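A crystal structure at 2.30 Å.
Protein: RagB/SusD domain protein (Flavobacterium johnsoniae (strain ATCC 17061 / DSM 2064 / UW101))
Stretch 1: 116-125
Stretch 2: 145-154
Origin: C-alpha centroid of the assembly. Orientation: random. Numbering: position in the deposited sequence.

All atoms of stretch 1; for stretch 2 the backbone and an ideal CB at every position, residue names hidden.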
ATOM      1  N   THR A 116       1.040  12.122   2.294  1.00 12.40           N
ATOM      2  CA  THR A 116       1.317  12.999   1.155  1.00 11.44           C
ATOM      3  C   THR A 116       0.876  12.260  -0.114  1.00 12.93           C
ATOM      4  O   THR A 116       0.216  12.844  -0.999  1.00 10.17           O
ATOM      5  CB  THR A 116       2.818  13.456   1.112  1.00 11.56           C
ATOM      6  OG1 THR A 116       3.054  14.313  -0.010  1.00  7.76           O
ATOM      7  CG2 THR A 116       3.819  12.262   1.128  1.00 14.40           C
ATOM      8  N   ASP A 117       1.117  10.947  -0.151  1.00 11.37           N
ATOM      9  CA  ASP A 117       0.817  10.207  -1.371  1.00 11.79           C
ATOM     10  C   ASP A 117      -0.690  10.262  -1.671  1.00 14.87           C
ATOM     11  O   ASP A 117      -1.109  10.218  -2.842  1.00 17.10           O
ATOM     12  CB  ASP A 117       1.294   8.777  -1.260  1.00 13.46           C
ATOM     13  CG  ASP A 117       2.773   8.638  -1.566  1.00 19.85           C
ATOM     14  OD1 ASP A 117       3.395   9.657  -1.946  1.00 12.86           O
ATOM     15  OD2 ASP A 117       3.297   7.499  -1.435  1.00 17.08           O
ATOM     16  N   ILE A 118      -1.501  10.386  -0.619  1.00 11.93           N
ATOM     17  CA  ILE A 118      -2.939  10.458  -0.830  1.00 11.06           C
ATOM     18  C   ILE A 118      -3.397  11.936  -1.037  1.00 13.81           C
ATOM     19  O   ILE A 118      -4.276  12.197  -1.874  1.00 12.82           O
ATOM     20  CB  ILE A 118      -3.694   9.777   0.312  1.00  9.95           C
ATOM     21  CG1 ILE A 118      -3.655   8.257   0.132  1.00  9.87           C
ATOM     22  CG2 ILE A 118      -5.160  10.205   0.345  1.00  8.97           C
ATOM     23  CD1 ILE A 118      -4.521   7.774  -1.037  1.00  9.28           C
ATOM     24  N   TYR A 119      -2.808  12.906  -0.326  1.00  9.08           N
ATOM     25  CA  TYR A 119      -3.393  14.263  -0.401  1.00  9.72           C
ATOM     26  C   TYR A 119      -2.524  15.276  -1.123  1.00  9.28           C
ATOM     27  O   TYR A 119      -2.980  16.374  -1.443  1.00  8.86           O
ATOM     28  CB  TYR A 119      -3.718  14.790   0.996  1.00  9.74           C
ATOM     29  CG  TYR A 119      -4.705  13.939   1.759  1.00  9.43           C
ATOM     30  CD1 TYR A 119      -6.069  14.066   1.548  1.00  8.51           C
ATOM     31  CD2 TYR A 119      -4.268  13.002   2.708  1.00 10.61           C
ATOM     32  CE1 TYR A 119      -6.988  13.292   2.259  1.00  6.07           C
ATOM     33  CE2 TYR A 119      -5.183  12.209   3.416  1.00  8.85           C
ATOM     34  CZ  TYR A 119      -6.550  12.379   3.183  1.00  9.80           C
ATOM     35  OH  TYR A 119      -7.480  11.610   3.867  1.00 11.11           O
ATOM     36  N   GLY A 120      -1.259  14.929  -1.347  1.00 10.63           N
ATOM     37  CA  GLY A 120      -0.329  15.833  -1.997  1.00  8.99           C
ATOM     38  C   GLY A 120       0.461  16.684  -1.023  1.00 11.20           C
ATOM     39  O   GLY A 120       1.123  16.144  -0.122  1.00 15.32           O
ATOM     40  N   ASP A 121       0.423  18.005  -1.212  1.00 10.18           N
ATOM     41  CA  ASP A 121       1.062  18.918  -0.271  1.00 11.89           C
ATOM     42  C   ASP A 121       0.309  18.850   1.051  1.00 12.97           C
ATOM     43  O   ASP A 121      -0.904  18.966   1.078  1.00 11.54           O
ATOM     44  CB  ASP A 121       1.082  20.368  -0.777  1.00 14.13           C
ATOM     45  CG  ASP A 121       1.939  20.567  -2.031  1.00 18.29           C
ATOM     46  OD1 ASP A 121       2.661  19.647  -2.473  1.00 17.15           O
ATOM     47  OD2 ASP A 121       1.890  21.683  -2.584  1.00 20.58           O
ATOM     48  N   VAL A 122       1.020  18.629   2.148  1.00 14.41           N
ATOM     49  CA  VAL A 122       0.374  18.478   3.457  1.00 11.92           C
ATOM     50  C   VAL A 122       1.235  19.093   4.555  1.00 14.75           C
ATOM     51  O   VAL A 122       2.454  19.183   4.413  1.00 16.32           O
ATOM     52  CB  VAL A 122       0.121  16.977   3.826  1.00 10.70           C
ATOM     53  CG1 VAL A 122      -0.817  16.298   2.842  1.00 10.67           C
ATOM     54  CG2 VAL A 122       1.424  16.238   3.940  1.00  9.14           C
ATOM     55  N   PRO A 123       0.610  19.505   5.665  1.00 14.88           N
ATOM     56  CA  PRO A 123       1.433  19.877   6.828  1.00 16.48           C
ATOM     57  C   PRO A 123       2.352  18.725   7.268  1.00 17.72           C
ATOM     58  O   PRO A 123       1.936  17.560   7.442  1.00 12.39           O
ATOM     59  CB  PRO A 123       0.397  20.212   7.914  1.00 12.89           C
ATOM     60  CG  PRO A 123      -0.831  20.611   7.149  1.00 14.53           C
ATOM     61  CD  PRO A 123      -0.821  19.815   5.855  1.00 13.79           C
ATOM     62  N   TYR A 124       3.631  19.041   7.399  1.00 18.07           N
ATOM     63  CA  TYR A 124       4.580  18.028   7.839  1.00 18.39           C
ATOM     64  C   TYR A 124       5.605  18.681   8.780  1.00 18.72           C
ATOM     65  O   TYR A 124       5.533  18.514  10.000  1.00 17.19           O
ATOM     66  CB  TYR A 124       5.236  17.360   6.630  1.00 14.21           C
ATOM     67  CG  TYR A 124       6.191  16.250   6.957  1.00 14.07           C
ATOM     68  CD1 TYR A 124       5.852  15.263   7.874  1.00 14.55           C
ATOM     69  CD2 TYR A 124       7.427  16.163   6.323  1.00 16.48           C
ATOM     70  CE1 TYR A 124       6.736  14.232   8.180  1.00 18.17           C
ATOM     71  CE2 TYR A 124       8.320  15.132   6.611  1.00 13.79           C
ATOM     72  CZ  TYR A 124       7.967  14.170   7.544  1.00 22.03           C
ATOM     73  OH  TYR A 124       8.835  13.132   7.839  1.00 21.37           O
ATOM     74  N   SER A 125       6.515  19.459   8.208  1.00 18.14           N
ATOM     75  CA  SER A 125       7.566  20.127   8.972  1.00 21.35           C
ATOM     76  C   SER A 125       7.023  20.924  10.157  1.00 20.79           C
ATOM     77  O   SER A 125       7.633  20.934  11.220  1.00 31.80           O
ATOM     78  CB  SER A 125       8.386  21.030   8.045  1.00 20.71           C
ATOM     79  OG  SER A 125       7.606  22.124   7.589  1.00 24.59           O
ATOM     80  N   UNK A 145       9.531  18.819  -1.547  1.00 18.88           N
ATOM     81  CA  UNK A 145      10.350  19.036  -0.357  1.00 20.87           C
ATOM     82  C   UNK A 145      10.104  17.929   0.674  1.00 17.61           C
ATOM     83  O   UNK A 145      11.028  17.512   1.370  1.00 21.03           O
ATOM     84  CB  UNK A 145      10.053  20.407   0.253  1.00 20.87           C
ATOM     85  N   UNK A 146       8.864  17.459   0.776  1.00 20.04           N
ATOM     86  CA  UNK A 146       8.542  16.402   1.728  1.00 16.26           C
ATOM     87  C   UNK A 146       9.370  15.190   1.362  1.00 13.53           C
ATOM     88  O   UNK A 146       9.967  14.547   2.215  1.00 14.31           O
ATOM     89  CB  UNK A 146       7.048  16.074   1.729  1.00 16.26           C
ATOM     90  N   UNK A 147       9.423  14.902   0.077  1.00 13.20           N
ATOM     91  CA  UNK A 147      10.193  13.771  -0.416  1.00 16.38           C
ATOM     92  C   UNK A 147      11.725  13.913  -0.243  1.00 19.69           C
ATOM     93  O   UNK A 147      12.397  12.919   0.085  1.00 22.82           O
ATOM     94  CB  UNK A 147       9.868  13.565  -1.897  1.00 16.38           C
ATOM     95  N   UNK A 148      12.278  15.108  -0.485  1.00 19.82           N
ATOM     96  CA  UNK A 148      13.706  15.339  -0.205  1.00 20.75           C
ATOM     97  C   UNK A 148      13.988  15.122   1.283  1.00 20.67           C
ATOM     98  O   UNK A 148      15.021  14.560   1.667  1.00 22.74           O
ATOM     99  CB  UNK A 148      14.121  16.751  -0.623  1.00 20.75           C
ATOM    100  N   UNK A 149      13.066  15.576   2.122  1.00 16.43           N
ATOM    101  CA  UNK A 149      13.199  15.389   3.564  1.00 17.04           C
ATOM    102  C   UNK A 149      13.116  13.876   3.936  1.00 24.56           C
ATOM    103  O   UNK A 149      13.884  13.381   4.788  1.00 24.06           O
ATOM    104  CB  UNK A 149      12.112  16.182   4.292  1.00 17.04           C
ATOM    105  N   UNK A 150      12.242  13.132   3.255  1.00 18.01           N
ATOM    106  CA  UNK A 150      12.193  11.662   3.409  1.00 19.55           C
ATOM    107  C   UNK A 150      13.556  11.024   3.113  1.00 24.75           C
ATOM    108  O   UNK A 150      14.071  10.214   3.895  1.00 25.88           O
ATOM    109  CB  UNK A 150      11.131  11.066   2.483  1.00 19.55           C
ATOM    110  N   UNK A 151      14.119  11.369   1.958  1.00 18.73           N
ATOM    111  CA  UNK A 151      15.380  10.778   1.552  1.00 24.96           C
ATOM    112  C   UNK A 151      16.457  11.122   2.578  1.00 26.13           C
ATOM    113  O   UNK A 151      17.235  10.250   2.976  1.00 27.71           O
ATOM    114  CB  UNK A 151      15.782  11.260   0.157  1.00 24.96           C
ATOM    115  N   UNK A 152      16.505  12.385   3.001  1.00 24.14           N
ATOM    116  CA  UNK A 152      17.484  12.794   4.010  1.00 26.40           C
ATOM    117  C   UNK A 152      17.371  11.988   5.314  1.00 27.16           C
ATOM    118  O   UNK A 152      18.367  11.441   5.805  1.00 29.82           O
ATOM    119  CB  UNK A 152      17.315  14.284   4.313  1.00 26.40           C
ATOM    120  N   UNK A 153      16.166  11.897   5.863  1.00 19.56           N
ATOM    121  CA  UNK A 153      15.972  11.145   7.088  1.00 20.20           C
ATOM    122  C   UNK A 153      16.306   9.657   6.943  1.00 27.38           C
ATOM    123  O   UNK A 153      16.859   9.073   7.860  1.00 26.16           O
ATOM    124  CB  UNK A 153      14.525  11.304   7.558  1.00 20.20           C
ATOM    125  N   UNK A 154      15.931   9.026   5.833  1.00 24.94           N
ATOM    126  CA  UNK A 154      16.251   7.604   5.652  1.00 26.02           C
ATOM    127  C   UNK A 154      17.759   7.354   5.499  1.00 29.31           C
ATOM    128  O   UNK A 154      18.316   6.406   6.084  1.00 25.54           O
ATOM    129  CB  UNK A 154      15.515   7.061   4.426  1.00 26.02           C
TER

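Stretch 2 is helical throughout, with regular backbone angles at every position, so glycine is nowhere required and proline would cost a backbone hydrogen bond at 149 to 154. Stretch 1 offers it the last turn of a helix, Thr116 to Tyr119, and a loop that leads to the ring of Tyr124.

Position 145 has no atom of stretch 1 within 5.5 Å of its ideal CB, so the contact leaves its identity open; it is Asp145, and its side chain makes no contact with stretch 1.

At position 146, CA-to-CB points toward stretch 1, and the ideal CB lies 4.6 Å from Tyr124 CD2 and 4.7 Å from Thr116 OG1. Beyond it, Val122 and Tyr124 line an apolar gap that would suit isoleucine, leucine, valine or methionine. The residue is Ile146. With chi1 m and chi2 t it extends CD1 to 3.7 Å from Val122 CG2 and 3.8 Å from Thr116 OG1, while its CG2 lies 4.0 Å from Tyr124 CD2. The Thr116 hydroxyl does not need a polar partner here, because OG1 donates to Gly120 O at 2.7 Å.

At position 147 the CA-to-CB bond points away, so only a long side chain could return to stretch 1, where the carboxylate of Asp117 would welcome a donor such as tyrosine, lysine or arginine. Tyr147 makes that return: its OH donates to Asp117 OD1 at 2.8 Å, and its CE1 passes 4.1 Å from Thr116 CG2. Position 148 is out of reach and carries Asn148.

Position 149 points toward stretch 1, its ideal CB 4.6 Å from Tyr124 CE2. A small residue, alanine, serine or threonine, would fit beside the ring. Ser149 places OG near the ring plane, 3.9 Å from Tyr124 CE2.

Position 150 points sideways, with the methyl of Thr116 and the ring of Tyr124 within range of a large apolar side chain; leucine, methionine or phenylalanine could serve. Phe150 turns its edge toward the face of Tyr124, centroids 5.7 Å apart and planes at 70°, and sets CE2 3.9 Å from Thr116 CG2.

Positions 151 and 152 are out of reach and hold Phe151 and Lys152.

Position 153 points toward stretch 1 from a distance, in the direction of the Tyr124 hydroxyl, so a polar side chain is plausible. Asp153 OD2 remains 4.4 Å from Tyr124 OH, but a water bridges them, donating to Asp153 OD2 at 2.8 Å and lying 2.4 Å from Tyr124 OH. Position 154, again out of reach, is Leu154.

Stretch 2 145-154: DIYNSFFKDL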
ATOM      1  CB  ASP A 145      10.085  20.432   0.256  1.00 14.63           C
ATOM      2  CG  ASP A 145      10.400  21.564  -0.719  1.00 18.66           C
ATOM      3  OD1 ASP A 145      11.345  21.400  -1.501  1.00 21.59           O
ATOM      4  OD2 ASP A 145       9.724  22.609  -0.714  1.00 17.47           O
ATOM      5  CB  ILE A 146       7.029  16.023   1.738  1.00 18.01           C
ATOM      6  CG1 ILE A 146       6.150  17.200   2.197  1.00 19.17           C
ATOM      7  CG2 ILE A 146       6.777  14.830   2.641  1.00 13.91           C
ATOM      8  CD1 ILE A 146       4.658  16.860   2.331  1.00 10.07           C
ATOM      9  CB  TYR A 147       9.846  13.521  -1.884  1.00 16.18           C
ATOM     10  CG  TYR A 147       8.826  12.426  -2.044  1.00 20.42           C
ATOM     11  CD1 TYR A 147       7.477  12.630  -1.707  1.00 18.72           C
ATOM     12  CD2 TYR A 147       9.212  11.168  -2.489  1.00 16.33           C
ATOM     13  CE1 TYR A 147       6.543  11.612  -1.857  1.00 16.37           C
ATOM     14  CE2 TYR A 147       8.295  10.154  -2.631  1.00 22.22           C
ATOM     15  CZ  TYR A 147       6.967  10.375  -2.317  1.00 18.42           C
ATOM     16  OH  TYR A 147       6.102   9.325  -2.460  1.00 15.60           O
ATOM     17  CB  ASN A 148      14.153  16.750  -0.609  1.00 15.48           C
ATOM     18  CG  ASN A 148      14.295  16.911  -2.111  1.00 29.35           C
ATOM     19  OD1 ASN A 148      14.547  15.937  -2.825  1.00 35.44           O
ATOM     20  ND2 ASN A 148      14.119  18.141  -2.603  1.00 18.18           N
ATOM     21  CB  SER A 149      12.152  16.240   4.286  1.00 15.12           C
ATOM     22  OG  SER A 149      12.027  15.902   5.645  1.00 20.97           O
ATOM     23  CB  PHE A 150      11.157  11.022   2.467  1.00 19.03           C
ATOM     24  CG  PHE A 150       9.715  11.249   2.854  1.00 16.21           C
ATOM     25  CD1 PHE A 150       9.366  11.665   4.126  1.00 13.11           C
ATOM     26  CD2 PHE A 150       8.702  11.028   1.926  1.00 15.04           C
ATOM     27  CE1 PHE A 150       8.050  11.863   4.463  1.00 14.79           C
ATOM     28  CE2 PHE A 150       7.372  11.237   2.261  1.00 12.29           C
ATOM     29  CZ  PHE A 150       7.045  11.636   3.526  1.00 11.86           C
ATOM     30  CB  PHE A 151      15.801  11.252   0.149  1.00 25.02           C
ATOM     31  CG  PHE A 151      14.945  10.713  -0.958  1.00 21.44           C
ATOM     32  CD1 PHE A 151      14.703   9.350  -1.071  1.00 21.40           C
ATOM     33  CD2 PHE A 151      14.354  11.583  -1.879  1.00 20.90           C
ATOM     34  CE1 PHE A 151      13.882   8.846  -2.107  1.00 14.90           C
ATOM     35  CE2 PHE A 151      13.546  11.103  -2.901  1.00 19.91           C
ATOM     36  CZ  PHE A 151      13.305   9.718  -3.015  1.00 20.94           C
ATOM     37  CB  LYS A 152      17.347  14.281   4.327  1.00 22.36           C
ATOM     38  CG  LYS A 152      18.428  14.786   5.274  1.00 26.61           C
ATOM     39  CD  LYS A 152      18.116  16.183   5.822  1.00 37.22           C
ATOM     40  CE  LYS A 152      19.336  16.766   6.528  1.00 33.47           C
ATOM     41  NZ  LYS A 152      19.159  18.151   7.030  1.00 34.98           N
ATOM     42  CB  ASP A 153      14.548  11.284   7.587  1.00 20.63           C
ATOM     43  CG  ASP A 153      14.333  12.566   8.317  1.00 22.76           C
ATOM     44  OD1 ASP A 153      15.338  13.265   8.538  1.00 24.27           O
ATOM     45  OD2 ASP A 153      13.185  12.858   8.703  1.00 22.96           O
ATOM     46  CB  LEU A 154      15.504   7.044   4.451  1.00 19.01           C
ATOM     47  CG  LEU A 154      13.988   7.042   4.648  1.00 27.14           C
ATOM     48  CD1 LEU A 154      13.264   6.717   3.335  1.00 21.14           C
ATOM     49  CD2 LEU A 154      13.589   6.073   5.767  1.00 21.42           C
TER
HETATM   50  O   HOH W   1      11.069  13.155   6.932  1.00 19.17           O
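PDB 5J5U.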